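Local coordinates for StiE protein (Stigmatella aurantiaca, PDB 6ECX) that carries, in this excised domain of a modular polyketide synthase, an S-adenosylmethionine-dependent methyltransferase that transfers a methyl group to oxygen, at residues K129-V132 against R133-L137; Q291-R294 against F295-S298. All coordinates share one frame; numbering follows the deposited sequence.

Overall arrangement
Both contacts are local and follow one another in series, so neither nests in nor crosses the other. From the N terminus, interaction 1 comes first, where helix 122-134 ends and the chain turns toward strand 141-145; it closes the helical arm of the beta-alpha-beta unit formed by strand 114-119, that helix and the edge strand 141-145. Interaction 2 follows much later, where strand 283-292 leaves the same mixed sheet and a short loop leads into helix 298-309. The centres of interactions 1 and 2 are about 37 Å apart, their nearest atoms about 25 Å. Interaction 1 has S-adenosylmethionine about 8 Å from the Arg-131 side chain, whereas interaction 2 lies away from the cofactor site.

Interaction 1 (K129-V132 against R133-L137); sequences KQRV and RTRGL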
ATOM      1  N   LYS A 129       5.032   4.040 -18.184  1.00 47.90           N
ATOM      2  CA  LYS A 129       4.640   4.675 -19.438  0.52 48.51           C
ATOM      3  C   LYS A 129       4.474   3.648 -20.548  1.00 53.59           C
ATOM      4  O   LYS A 129       3.533   3.737 -21.349  1.00 57.45           O
ATOM      5  CB  LYS A 129       5.663   5.738 -19.836  0.52 48.90           C
ATOM      6  CG  LYS A 129       5.657   6.958 -18.910  0.52 52.23           C
ATOM      7  CD  LYS A 129       6.709   7.980 -19.329  0.52 59.84           C
ATOM      8  CE  LYS A 129       6.584   9.261 -18.521  0.52 61.60           C
ATOM      9  NZ  LYS A 129       7.668  10.234 -18.859  0.52 66.95           N
ATOM     10  N   GLN A 130       5.365   2.663 -20.612  1.00 52.97           N
ATOM     11  CA  GLN A 130       5.269   1.683 -21.688  1.00 58.83           C
ATOM     12  C   GLN A 130       4.026   0.821 -21.518  1.00 59.91           C
ATOM     13  O   GLN A 130       3.260   0.617 -22.470  1.00 59.03           O
ATOM     14  CB  GLN A 130       6.528   0.820 -21.736  1.00 62.20           C
ATOM     15  CG  GLN A 130       6.414  -0.398 -22.645  1.00 73.92           C
ATOM     16  CD  GLN A 130       5.800  -1.603 -21.943  1.00 76.78           C
ATOM     17  OE1 GLN A 130       4.896  -2.254 -22.471  1.00 77.23           O
ATOM     18  NE2 GLN A 130       6.285  -1.896 -20.746  1.00 80.91           N
ATOM     19  N   ARG A 131       3.818   0.297 -20.309  1.00 48.73           N
ATOM     20  CA  ARG A 131       2.655  -0.546 -20.055  1.00 50.19           C
ATOM     21  C   ARG A 131       1.357   0.228 -20.261  1.00 53.69           C
ATOM     22  O   ARG A 131       0.372  -0.333 -20.753  1.00 45.74           O
ATOM     23  CB  ARG A 131       2.711  -1.116 -18.639  1.00 49.87           C
ATOM     24  CG  ARG A 131       3.880  -2.094 -18.365  1.00 58.62           C
ATOM     25  CD  ARG A 131       3.785  -2.616 -16.913  1.00 68.53           C
ATOM     26  NE  ARG A 131       2.685  -3.571 -16.736  1.00 79.49           N
ATOM     27  CZ  ARG A 131       1.926  -3.676 -15.643  1.00 80.07           C
ATOM     28  NH1 ARG A 131       2.116  -2.869 -14.604  1.00 67.71           N
ATOM     29  NH2 ARG A 131       0.957  -4.583 -15.597  1.00 79.77           N
ATOM     30  N   VAL A 132       1.333   1.515 -19.896  1.00 48.65           N
ATOM     31  CA  VAL A 132       0.121   2.313 -20.105  1.00 47.96           C
ATOM     32  C   VAL A 132      -0.196   2.410 -21.592  1.00 44.22           C
ATOM     33  O   VAL A 132      -1.346   2.221 -22.020  1.00 52.03           O
ATOM     34  CB  VAL A 132       0.262   3.710 -19.466  1.00 42.44           C
ATOM     35  CG1 VAL A 132      -0.789   4.681 -20.054  1.00 42.17           C
ATOM     36  CG2 VAL A 132       0.114   3.620 -17.960  1.00 40.20           C
ATOM     37  N   ARG A 133       0.822   2.677 -22.411  1.00 45.96           N
ATOM     38  CA  ARG A 133       0.552   2.875 -23.827  1.00 47.34           C
ATOM     39  C   ARG A 133       0.246   1.554 -24.525  1.00 67.36           C
ATOM     40  O   ARG A 133      -0.605   1.516 -25.424  1.00 49.24           O
ATOM     41  CB  ARG A 133       1.726   3.609 -24.492  1.00 49.07           C
ATOM     42  CG  ARG A 133       1.755   3.466 -26.009  1.00 51.20           C
ATOM     43  CD  ARG A 133       2.776   4.422 -26.677  1.00 63.91           C
ATOM     44  NE  ARG A 133       2.358   5.824 -26.633  1.00 63.33           N
ATOM     45  CZ  ARG A 133       1.636   6.422 -27.575  1.00 61.62           C
ATOM     46  NH1 ARG A 133       1.248   5.747 -28.650  1.00 54.32           N
ATOM     47  NH2 ARG A 133       1.297   7.698 -27.440  1.00 60.72           N
ATOM     48  N   THR A 134       0.917   0.465 -24.120  1.00 49.43           N
ATOM     49  CA  THR A 134       0.606  -0.851 -24.666  1.00 56.46           C
ATOM     50  C   THR A 134      -0.879  -1.171 -24.533  1.00 51.26           C
ATOM     51  O   THR A 134      -1.470  -1.788 -25.427  1.00 64.33           O
ATOM     52  CB  THR A 134       1.447  -1.914 -23.958  1.00 61.43           C
ATOM     53  OG1 THR A 134       2.816  -1.760 -24.353  1.00 64.31           O
ATOM     54  CG2 THR A 134       0.966  -3.322 -24.314  1.00 64.20           C
ATOM     55  N   ARG A 135      -1.495  -0.725 -23.452  1.00 51.11           N
ATOM     56  CA  ARG A 135      -2.911  -0.941 -23.212  1.00 55.44           C
ATOM     57  C   ARG A 135      -3.792   0.182 -23.768  1.00 56.15           C
ATOM     58  O   ARG A 135      -5.008   0.157 -23.555  1.00 53.70           O
ATOM     59  CB  ARG A 135      -3.141  -1.134 -21.714  1.00 54.21           C
ATOM     60  CG  ARG A 135      -2.652  -2.503 -21.229  1.00 69.03           C
ATOM     61  CD  ARG A 135      -1.964  -2.414 -19.883  1.00 83.98           C
ATOM     62  NE  ARG A 135      -1.431  -3.700 -19.433  1.00 93.91           N
ATOM     63  CZ  ARG A 135      -0.178  -4.104 -19.629  1.00 96.20           C
ATOM     64  NH1 ARG A 135       0.215  -5.290 -19.182  1.00104.81           N
ATOM     65  NH2 ARG A 135       0.684  -3.325 -20.274  1.00 86.97           N
ATOM     66  N   GLY A 136      -3.212   1.145 -24.488  1.00 52.92           N
ATOM     67  CA  GLY A 136      -3.998   2.220 -25.074  1.00 54.12           C
ATOM     68  C   GLY A 136      -4.581   3.206 -24.078  1.00 50.84           C
ATOM     69  O   GLY A 136      -5.613   3.823 -24.354  1.00 51.78           O
ATOM     70  N   LEU A 137      -3.945   3.375 -22.926  1.00 43.14           N
ATOM     71  CA  LEU A 137      -4.441   4.247 -21.870  1.00 41.24           C
ATOM     72  C   LEU A 137      -3.671   5.560 -21.769  1.00 46.51           C
ATOM     73  O   LEU A 137      -3.859   6.299 -20.799  1.00 41.33           O
ATOM     74  CB  LEU A 137      -4.383   3.510 -20.532  1.00 39.93           C
ATOM     75  CG  LEU A 137      -5.302   2.283 -20.422  1.00 52.62           C
ATOM     76  CD1 LEU A 137      -4.828   1.346 -19.313  1.00 44.91           C
ATOM     77  CD2 LEU A 137      -6.705   2.773 -20.137  1.00 52.36           C
TER
HETATM   78  O   HOH W   1       3.327  -4.123 -21.371  1.00 58.80           O
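Thr-134 N reaches back to Gln-130 O at 2.9 Å in a nearly straight helical bond (N-H...O 167°), and one residue on the helix stops: Arg-135 N makes only weak bonds to Arg-131 O and Val-132 O. The Thr-134 hydroxyl has two acceptors of Gln-130 within reach on one side, with OG1 2.8 Å from Gln-130 OE1 and 3.1 Å from Gln-130 O; its single proton may go to either. The bend of Gln-130 at chi2 (-86°) brings the amide oxygen back to this hydroxyl. A water donates to Gln-130 OE1 and accepts from Arg-135 NH2, joining the two side chains. The ending is a Schellman motif: Gly-136, with positive phi, is C-prime, Leu-137 N binds Val-132 O at 3.0 Å, and Gly-136 N binds Arg-133 O at 2.8 Å. Beside it Val-132 CG1 packs on Leu-137 CB, while Val-132 also touches Ile-141 of the next strand. Arg-135, bent at chi2, lies alongside Arg-131 and gives NH2 to Arg-131 O at 3.0 Å, close to its own guanidinium plane. The two guanidinium planes are 76° apart, and Arg-131 NH2 stands over a face of the other at 3.7 Å from Arg-135 NH1. Arg-131 NH1 bonds to His-99 O and Ser-101 OG, which fixes the guanidinium; the side chain lies about 8 Å from the bound S-adenosylmethionine.

Interaction 2 (Q291-R294 against F295-S298); sequences QKDR and FSRS
Asp-293 and Ser-296 face each other across a type I beta turn with Arg-294 and Phe-295 at its corners: still extended at Asp-293, the chain turns at those two residues before Ser-296 extends again. This is the connection from strand 283-292 to helix 298-309, with Arg-297 at the N-cap position of that helix. The turn is bridged by side chains: Ser-296 OG donates to Asp-293 OD1 at 2.8 Å, on the syn side of the carboxylate and 32° out of its plane. Asp-293 CG is anti to the backbone N (chi1 -172°), beside the carbonyl carbon, which carries the carboxylate forward along the chain to the serine. Asp-293 OD2, itself 2.9 Å from Ser-296 OG, also forms a salt bridge to Arg-227, so the carboxylate links the turn to strand 226-233. Leu-301 of helix 298-309 touches both Asp-293 and Ser-296. At the bend, Arg-294 and Phe-295 cross at about a right angle. The guanidinium diverges from the ring, and in the conformer given, one of two, its NE binds a glycerol, probably from the crystallisation liquor. Nearer the backbone, Arg-294 CG lies 4.2 Å from Phe-295 CD1.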
ATOM      1  N   GLN A 291     -11.316  10.199   4.497  1.00 37.06           N
ATOM      2  CA  GLN A 291     -12.050  11.186   3.710  1.00 31.60           C
ATOM      3  C   GLN A 291     -11.550  12.598   4.019  1.00 33.94           C
ATOM      4  O   GLN A 291     -11.320  12.945   5.171  1.00 34.09           O
ATOM      5  CB  GLN A 291     -13.564  11.088   3.962  1.00 31.39           C
ATOM      6  CG  GLN A 291     -14.370  12.009   3.035  1.00 34.82           C
ATOM      7  CD  GLN A 291     -15.855  11.970   3.312  1.00 40.56           C
ATOM      8  OE1 GLN A 291     -16.286  11.539   4.374  1.00 43.76           O
ATOM      9  NE2 GLN A 291     -16.646  12.371   2.333  1.00 35.72           N
ATOM     10  N   LYS A 292     -11.374  13.425   2.993  1.00 33.77           N
ATOM     11  CA  LYS A 292     -11.080  14.832   3.261  1.00 31.63           C
ATOM     12  C   LYS A 292     -12.292  15.538   3.874  1.00 35.47           C
ATOM     13  O   LYS A 292     -13.434  15.377   3.419  1.00 35.20           O
ATOM     14  CB  LYS A 292     -10.673  15.548   1.969  1.00 34.59           C
ATOM     15  CG  LYS A 292     -10.392  17.012   2.212  1.00 39.04           C
ATOM     16  CD  LYS A 292      -9.720  17.660   1.025  1.00 44.06           C
ATOM     17  CE  LYS A 292      -9.435  19.130   1.317  1.00 38.81           C
ATOM     18  NZ  LYS A 292      -8.532  19.656   0.257  1.00 36.95           N
ATOM     19  N   ASP A 293     -12.036  16.334   4.909  1.00 34.42           N
ATOM     20  CA  ASP A 293     -13.085  17.015   5.699  1.00 33.86           C
ATOM     21  C   ASP A 293     -12.554  18.429   5.954  1.00 38.40           C
ATOM     22  O   ASP A 293     -11.979  18.731   6.991  1.00 38.30           O
ATOM     23  CB  ASP A 293     -13.351  16.260   7.004  1.00 33.82           C
ATOM     24  CG  ASP A 293     -14.545  16.780   7.775  1.00 45.03           C
ATOM     25  OD1 ASP A 293     -15.025  17.910   7.540  1.00 42.20           O
ATOM     26  OD2 ASP A 293     -14.985  16.037   8.671  1.00 46.37           O
ATOM     27  N   ARG A 294     -12.769  19.303   4.973  0.52 36.39           N
ATOM     28  CA  ARG A 294     -12.218  20.653   5.016  0.52 37.31           C
ATOM     29  C   ARG A 294     -12.933  21.530   6.038  0.52 38.76           C
ATOM     30  O   ARG A 294     -12.326  22.443   6.610  0.52 38.28           O
ATOM     31  CB  ARG A 294     -12.315  21.272   3.611  0.52 44.60           C
ATOM     32  CG  ARG A 294     -11.798  22.682   3.501  0.52 52.61           C
ATOM     33  CD  ARG A 294     -10.299  22.727   3.780  0.52 51.99           C
ATOM     34  NE  ARG A 294      -9.766  24.085   3.693  0.52 50.74           N
ATOM     35  CZ  ARG A 294      -9.828  24.969   4.682  0.52 48.92           C
ATOM     36  NH1 ARG A 294     -10.402  24.637   5.830  0.52 35.43           N
ATOM     37  NH2 ARG A 294      -9.310  26.178   4.526  0.52 54.74           N
ATOM     38  N   PHE A 295     -14.208  21.269   6.290  1.00 32.16           N
ATOM     39  CA  PHE A 295     -15.044  22.163   7.089  1.00 36.01           C
ATOM     40  C   PHE A 295     -15.054  21.835   8.577  1.00 40.97           C
ATOM     41  O   PHE A 295     -15.685  22.569   9.346  1.00 38.12           O
ATOM     42  CB  PHE A 295     -16.484  22.149   6.534  1.00 35.16           C
ATOM     43  CG  PHE A 295     -16.583  22.593   5.086  1.00 42.43           C
ATOM     44  CD1 PHE A 295     -15.717  23.565   4.582  1.00 42.41           C
ATOM     45  CD2 PHE A 295     -17.531  22.044   4.234  1.00 37.61           C
ATOM     46  CE1 PHE A 295     -15.808  23.987   3.247  1.00 37.35           C
ATOM     47  CE2 PHE A 295     -17.639  22.460   2.891  1.00 42.47           C
ATOM     48  CZ  PHE A 295     -16.764  23.430   2.396  1.00 34.99           C
ATOM     49  N   SER A 296     -14.375  20.771   9.011  1.00 39.27           N
ATOM     50  CA  SER A 296     -14.424  20.388  10.416  1.00 44.29           C
ATOM     51  C   SER A 296     -13.238  20.986  11.163  1.00 43.39           C
ATOM     52  O   SER A 296     -12.211  21.314  10.570  1.00 43.13           O
ATOM     53  CB  SER A 296     -14.447  18.865  10.562  1.00 44.85           C
ATOM     54  OG  SER A 296     -15.723  18.333  10.196  1.00 47.02           O
ATOM     55  N   ARG A 297     -13.421  21.202  12.463  1.00 41.56           N
ATOM     56  CA  ARG A 297     -12.317  21.650  13.305  1.00 46.26           C
ATOM     57  C   ARG A 297     -11.253  20.567  13.375  1.00 46.74           C
ATOM     58  O   ARG A 297     -11.563  19.389  13.562  1.00 44.70           O
ATOM     59  CB  ARG A 297     -12.815  21.966  14.713  1.00 49.24           C
ATOM     60  CG  ARG A 297     -13.736  23.167  14.795  1.00 44.86           C
ATOM     61  CD  ARG A 297     -14.424  23.210  16.149  1.00 46.45           C
ATOM     62  NE  ARG A 297     -15.279  24.388  16.253  1.00 54.00           N
ATOM     63  CZ  ARG A 297     -15.025  25.422  17.051  1.00 69.27           C
ATOM     64  NH1 ARG A 297     -13.942  25.421  17.820  1.00 81.26           N
ATOM     65  NH2 ARG A 297     -15.855  26.450  17.087  1.00 63.56           N
ATOM     66  N   SER A 298      -9.991  20.976  13.241  1.00 42.38           N
ATOM     67  CA  SER A 298      -8.899  20.007  13.228  1.00 44.81           C
ATOM     68  C   SER A 298      -8.787  19.286  14.565  1.00 44.34           C
ATOM     69  O   SER A 298      -8.458  18.095  14.608  1.00 48.28           O
ATOM     70  CB  SER A 298      -7.581  20.698  12.884  1.00 43.99           C
ATOM     71  OG  SER A 298      -7.186  21.546  13.950  1.00 51.47           O
TER